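Local coordinates for nucleoside permease NupG (Escherichia coli K-12, PDB 7DLA), which carries purine and pyrimidine nucleosides across the inner membrane by symport with protons, at residues R209-E223 / Y390-F402. The protein carries 1 engineered substitution. Numbering follows the deposited sequence.
Sequences RMAIFFIFSMLLGAE and YSVVLAFAFMAMF
Leu394 and Phe398 of helix 390-402 meet Phe216 of helix 209-222 in the closely packed part of this contact. The Phe216 ring lies between them. Its CE1 is 3.7 Å from Leu394 CD2, and its CE2 and CZ meet CD1 and CB of Phe398. The two rings form an oblique pair, tilted 35° apart, with centroids separated by 5.4 Å. Phe216 reaches across because its CG is anti to the backbone N (chi1 -173°). The other branch of Leu394 goes a different way: CD1 rests 3.6 Å from Leu220 CA. Ile288 of helix 253-299 also touches Phe216.

Both segments belong to transmembrane helices of the second half of this major facilitator superfamily transporter. They run nearly antiparallel, with N-to-C directions at 157°, and their axes come within 10.6 Å of each other. At the Glu223 end, polar groups join the apolar ones. Ser391 OG donates to Glu223 OE2 over 2.8 Å, from above the carboxylate plane. Glu223 OE1 lies at the edge of the Tyr390 ring. The Tyr390 hydroxyl sits beside Leu219 O, but too close for the bond to be certain.

The Arg209 end, where the cytoplasmic loop gives way to the transmembrane helix, is looser and nearer the surface. Met401, extended beyond CG, reaches across toward helix 209-222; its CE is 4.0 Å from Phe213 CD1, and Ile212 is only grazed. Arg209 bends at chi2 and chi3, and NH1 gives Met401 O a nearly straight bond of 3.0 Å in the guanidinium plane.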
loop_
_atom_site.group_PDB
_atom_site.type_symbol
_atom_site.label_atom_id
_atom_site.label_comp_id
_atom_site.label_asym_id
_atom_site.label_seq_id
_atom_site.Cartn_x
_atom_site.Cartn_y
_atom_site.Cartn_z
ATOM N N ARG A 209 18.803 -19.865 -5.818
ATOM C CA ARG A 209 17.871 -19.256 -6.762
ATOM C C ARG A 209 16.783 -18.480 -6.029
ATOM O O ARG A 209 16.439 -17.347 -6.405
ATOM C CB ARG A 209 17.267 -20.347 -7.643
ATOM C CG ARG A 209 18.002 -20.523 -8.934
ATOM C CD ARG A 209 17.477 -19.661 -10.050
ATOM N NE ARG A 209 18.596 -19.123 -10.818
ATOM C CZ ARG A 209 18.462 -18.339 -11.884
ATOM N NH1 ARG A 209 17.240 -18.054 -12.336
ATOM N NH2 ARG A 209 19.544 -17.876 -12.515
ATOM N N MET A 210 16.256 -19.067 -4.953
ATOM C CA MET A 210 15.284 -18.375 -4.117
ATOM C C MET A 210 15.879 -17.159 -3.423
ATOM O O MET A 210 15.258 -16.092 -3.407
ATOM C CB MET A 210 14.691 -19.340 -3.092
ATOM C CG MET A 210 13.456 -19.964 -3.638
ATOM S SD MET A 210 12.568 -18.577 -4.364
ATOM C CE MET A 210 11.536 -19.382 -5.563
ATOM N N ALA A 211 17.022 -17.327 -2.758
ATOM C CA ALA A 211 17.663 -16.192 -2.105
ATOM C C ALA A 211 17.790 -15.025 -3.073
ATOM O O ALA A 211 17.436 -13.878 -2.750
ATOM C CB ALA A 211 19.034 -16.606 -1.568
ATOM N N ILE A 212 18.294 -15.316 -4.276
ATOM C CA ILE A 212 18.378 -14.312 -5.331
ATOM C C ILE A 212 17.016 -13.665 -5.540
ATOM O O ILE A 212 16.891 -12.430 -5.579
ATOM C CB ILE A 212 18.910 -14.946 -6.630
ATOM C CG1 ILE A 212 20.436 -15.041 -6.607
ATOM C CG2 ILE A 212 18.448 -14.151 -7.844
ATOM C CD1 ILE A 212 21.102 -13.747 -6.371
ATOM N N PHE A 213 15.968 -14.493 -5.637
ATOM C CA PHE A 213 14.645 -13.958 -5.949
ATOM C C PHE A 213 14.134 -13.027 -4.852
ATOM O O PHE A 213 13.571 -11.969 -5.135
ATOM C CB PHE A 213 13.632 -15.068 -6.163
ATOM C CG PHE A 213 12.353 -14.553 -6.667
ATOM C CD1 PHE A 213 12.310 -13.855 -7.858
ATOM C CD2 PHE A 213 11.220 -14.599 -5.878
ATOM C CE1 PHE A 213 11.112 -13.305 -8.320
ATOM C CE2 PHE A 213 10.009 -14.041 -6.316
ATOM C CZ PHE A 213 9.952 -13.393 -7.541
ATOM N N PHE A 214 14.304 -13.420 -3.589
ATOM C CA PHE A 214 13.795 -12.621 -2.480
ATOM C C PHE A 214 14.507 -11.281 -2.376
ATOM O O PHE A 214 13.860 -10.242 -2.162
ATOM C CB PHE A 214 13.909 -13.381 -1.159
ATOM C CG PHE A 214 12.900 -14.482 -1.002
ATOM C CD1 PHE A 214 11.629 -14.343 -1.525
ATOM C CD2 PHE A 214 13.190 -15.621 -0.267
ATOM C CE1 PHE A 214 10.684 -15.342 -1.367
ATOM C CE2 PHE A 214 12.244 -16.611 -0.102
ATOM C CZ PHE A 214 10.994 -16.474 -0.658
ATOM N N ILE A 215 15.837 -11.266 -2.492
ATOM C CA ILE A 215 16.489 -9.961 -2.410
ATOM C C ILE A 215 16.087 -9.101 -3.592
ATOM O O ILE A 215 15.884 -7.892 -3.451
ATOM C CB ILE A 215 18.014 -10.077 -2.286
ATOM C CG1 ILE A 215 18.370 -11.030 -1.152
ATOM C CG2 ILE A 215 18.611 -8.708 -1.987
ATOM C CD1 ILE A 215 19.741 -10.788 -0.567
ATOM N N PHE A 216 15.942 -9.702 -4.774
ATOM C CA PHE A 216 15.360 -8.943 -5.869
ATOM C C PHE A 216 13.986 -8.411 -5.506
ATOM O O PHE A 216 13.584 -7.331 -5.945
ATOM C CB PHE A 216 15.218 -9.785 -7.118
ATOM C CG PHE A 216 14.775 -8.979 -8.280
ATOM C CD1 PHE A 216 15.571 -7.950 -8.757
ATOM C CD2 PHE A 216 13.522 -9.160 -8.823
ATOM C CE1 PHE A 216 15.166 -7.173 -9.820
ATOM C CE2 PHE A 216 13.099 -8.379 -9.873
ATOM C CZ PHE A 216 13.927 -7.390 -10.381
ATOM N N SER A 217 13.222 -9.192 -4.760
ATOM C CA SER A 217 11.867 -8.778 -4.474
ATOM C C SER A 217 11.883 -7.599 -3.523
ATOM O O SER A 217 11.054 -6.686 -3.625
ATOM C CB SER A 217 11.082 -9.963 -3.934
ATOM O OG SER A 217 10.864 -10.875 -4.987
ATOM N N MET A 218 12.868 -7.566 -2.634
ATOM C CA MET A 218 13.031 -6.398 -1.785
ATOM C C MET A 218 13.416 -5.177 -2.606
ATOM O O MET A 218 12.859 -4.090 -2.428
ATOM C CB MET A 218 14.103 -6.659 -0.749
ATOM C CG MET A 218 14.310 -5.460 0.105
ATOM S SD MET A 218 15.452 -5.927 1.365
ATOM C CE MET A 218 16.960 -5.552 0.456
ATOM N N LEU A 219 14.385 -5.343 -3.506
ATOM C CA LEU A 219 14.898 -4.210 -4.259
ATOM C C LEU A 219 13.815 -3.633 -5.141
ATOM O O LEU A 219 13.695 -2.407 -5.257
ATOM C CB LEU A 219 16.092 -4.640 -5.094
ATOM C CG LEU A 219 17.373 -4.769 -4.287
ATOM C CD1 LEU A 219 18.532 -4.739 -5.245
ATOM C CD2 LEU A 219 17.445 -3.662 -3.228
ATOM N N LEU A 220 13.002 -4.508 -5.753
ATOM C CA LEU A 220 11.880 -4.071 -6.578
ATOM C C LEU A 220 10.766 -3.457 -5.732
ATOM O O LEU A 220 10.176 -2.446 -6.126
ATOM C CB LEU A 220 11.341 -5.252 -7.390
ATOM C CG LEU A 220 10.119 -5.126 -8.323
ATOM C CD1 LEU A 220 8.799 -4.937 -7.601
ATOM C CD2 LEU A 220 10.314 -4.002 -9.297
ATOM N N GLY A 221 10.434 -4.082 -4.594
ATOM C CA GLY A 221 9.380 -3.571 -3.743
ATOM C C GLY A 221 9.706 -2.207 -3.170
ATOM O O GLY A 221 8.808 -1.431 -2.844
ATOM N N ALA A 222 10.991 -1.884 -3.043
ATOM C CA ALA A 222 11.312 -0.576 -2.499
ATOM C C ALA A 222 10.654 0.537 -3.307
ATOM O O ALA A 222 10.193 1.524 -2.734
ATOM C CB ALA A 222 12.819 -0.379 -2.415
ATOM N N GLU A 223 10.550 0.397 -4.624
ATOM C CA GLU A 223 9.950 1.487 -5.386
ATOM C C GLU A 223 8.435 1.363 -5.541
ATOM O O GLU A 223 7.843 2.096 -6.339
ATOM C CB GLU A 223 10.582 1.633 -6.769
ATOM C CG GLU A 223 10.098 0.630 -7.798
ATOM C CD GLU A 223 11.101 0.446 -8.889
ATOM O OE1 GLU A 223 12.286 0.658 -8.594
ATOM O OE2 GLU A 223 10.728 0.097 -10.030
ATOM N N TYR A 390 16.685 3.543 -11.932
ATOM C CA TYR A 390 16.806 2.382 -11.057
ATOM C C TYR A 390 15.821 1.299 -11.476
ATOM O O TYR A 390 16.142 0.099 -11.394
ATOM C CB TYR A 390 16.660 2.815 -9.594
ATOM C CG TYR A 390 16.398 1.748 -8.538
ATOM C CD1 TYR A 390 17.431 1.162 -7.821
ATOM C CD2 TYR A 390 15.113 1.470 -8.135
ATOM C CE1 TYR A 390 17.183 0.248 -6.813
ATOM C CE2 TYR A 390 14.855 0.566 -7.132
ATOM C CZ TYR A 390 15.885 -0.043 -6.472
ATOM O OH TYR A 390 15.569 -0.944 -5.471
ATOM N N SER A 391 14.655 1.700 -12.004
ATOM C CA SER A 391 13.776 0.729 -12.651
ATOM C C SER A 391 14.511 -0.026 -13.756
ATOM O O SER A 391 14.331 -1.238 -13.911
ATOM C CB SER A 391 12.528 1.420 -13.210
ATOM O OG SER A 391 11.613 1.741 -12.182
ATOM N N VAL A 392 15.342 0.682 -14.529
ATOM C CA VAL A 392 16.077 0.068 -15.635
ATOM C C VAL A 392 17.099 -0.931 -15.116
ATOM O O VAL A 392 17.251 -2.034 -15.656
ATOM C CB VAL A 392 16.759 1.145 -16.492
ATOM C CG1 VAL A 392 17.982 0.564 -17.162
ATOM C CG2 VAL A 392 15.825 1.649 -17.539
ATOM N N VAL A 393 17.854 -0.539 -14.100
ATOM C CA VAL A 393 18.808 -1.477 -13.518
ATOM C C VAL A 393 18.081 -2.743 -13.093
ATOM O O VAL A 393 18.503 -3.864 -13.413
ATOM C CB VAL A 393 19.556 -0.834 -12.338
ATOM C CG1 VAL A 393 20.413 -1.870 -11.613
ATOM C CG2 VAL A 393 20.384 0.377 -12.807
ATOM N N LEU A 394 16.959 -2.574 -12.385
ATOM C CA LEU A 394 16.136 -3.722 -11.995
ATOM C C LEU A 394 15.703 -4.560 -13.202
ATOM O O LEU A 394 15.696 -5.794 -13.138
ATOM C CB LEU A 394 14.916 -3.254 -11.200
ATOM C CG LEU A 394 15.189 -2.746 -9.783
ATOM C CD1 LEU A 394 13.864 -2.497 -9.101
ATOM C CD2 LEU A 394 16.081 -3.688 -8.947
ATOM N N ALA A 395 15.330 -3.908 -14.302
ATOM C CA ALA A 395 14.968 -4.637 -15.508
ATOM C C ALA A 395 16.126 -5.474 -15.991
ATOM O O ALA A 395 15.959 -6.653 -16.341
ATOM C CB ALA A 395 14.550 -3.674 -16.609
ATOM N N PHE A 396 17.308 -4.860 -16.053
ATOM C CA PHE A 396 18.471 -5.560 -16.589
ATOM C C PHE A 396 18.752 -6.801 -15.773
ATOM O O PHE A 396 18.834 -7.907 -16.311
ATOM C CB PHE A 396 19.711 -4.670 -16.594
ATOM C CG PHE A 396 19.732 -3.693 -17.704
ATOM C CD1 PHE A 396 18.744 -3.712 -18.677
ATOM C CD2 PHE A 396 20.748 -2.780 -17.800
ATOM C CE1 PHE A 396 18.759 -2.816 -19.717
ATOM C CE2 PHE A 396 20.775 -1.902 -18.825
ATOM C CZ PHE A 396 19.771 -1.909 -19.791
ATOM N N ALA A 397 18.882 -6.624 -14.458
ATOM C CA ALA A 397 19.202 -7.755 -13.607
ATOM C C ALA A 397 18.128 -8.824 -13.691
ATOM O O ALA A 397 18.423 -10.020 -13.577
ATOM C CB ALA A 397 19.397 -7.297 -12.179
ATOM N N PHE A 398 16.869 -8.433 -13.881
ATOM C CA PHE A 398 15.866 -9.485 -13.945
ATOM C C PHE A 398 15.978 -10.262 -15.243
ATOM O O PHE A 398 15.853 -11.488 -15.235
ATOM C CB PHE A 398 14.471 -8.899 -13.772
ATOM C CG PHE A 398 13.391 -9.941 -13.649
ATOM C CD1 PHE A 398 13.068 -10.470 -12.409
ATOM C CD2 PHE A 398 12.718 -10.406 -14.763
ATOM C CE1 PHE A 398 12.081 -11.427 -12.285
ATOM C CE2 PHE A 398 11.737 -11.373 -14.642
ATOM C CZ PHE A 398 11.419 -11.877 -13.404
ATOM N N MET A 399 16.244 -9.558 -16.344
ATOM C CA MET A 399 16.509 -10.200 -17.628
ATOM C C MET A 399 17.674 -11.193 -17.537
ATOM O O MET A 399 17.597 -12.303 -18.085
ATOM C CB MET A 399 16.770 -9.110 -18.653
ATOM C CG MET A 399 15.665 -8.913 -19.672
ATOM S SD MET A 399 15.901 -7.333 -20.513
ATOM C CE MET A 399 14.554 -7.340 -21.701
ATOM N N ALA A 400 18.752 -10.813 -16.842
ATOM C CA ALA A 400 19.808 -11.767 -16.526
ATOM C C ALA A 400 19.228 -12.991 -15.837
ATOM O O ALA A 400 19.368 -14.105 -16.340
ATOM C CB ALA A 400 20.897 -11.129 -15.668
ATOM N N MET A 401 18.539 -12.807 -14.704
ATOM C CA MET A 401 18.050 -13.980 -13.974
ATOM C C MET A 401 17.114 -14.870 -14.808
ATOM O O MET A 401 17.157 -16.095 -14.642
ATOM C CB MET A 401 17.342 -13.608 -12.671
ATOM C CG MET A 401 16.092 -14.509 -12.392
ATOM S SD MET A 401 15.390 -14.502 -10.736
ATOM C CE MET A 401 14.019 -15.595 -10.988
ATOM N N PHE A 402 16.268 -14.323 -15.700
ATOM C CA PHE A 402 15.230 -15.169 -16.299
ATOM C C PHE A 402 15.531 -15.585 -17.744
ATOM O O PHE A 402 14.665 -16.195 -18.379
ATOM C CB PHE A 402 13.844 -14.503 -16.245
ATOM C CG PHE A 402 13.481 -13.657 -17.473
ATOM C CD1 PHE A 402 14.325 -12.677 -17.969
ATOM C CD2 PHE A 402 12.293 -13.913 -18.184
ATOM C CE1 PHE A 402 13.971 -11.929 -19.104
ATOM C CE2 PHE A 402 11.928 -13.158 -19.314
ATOM C CZ PHE A 402 12.773 -12.175 -19.773
#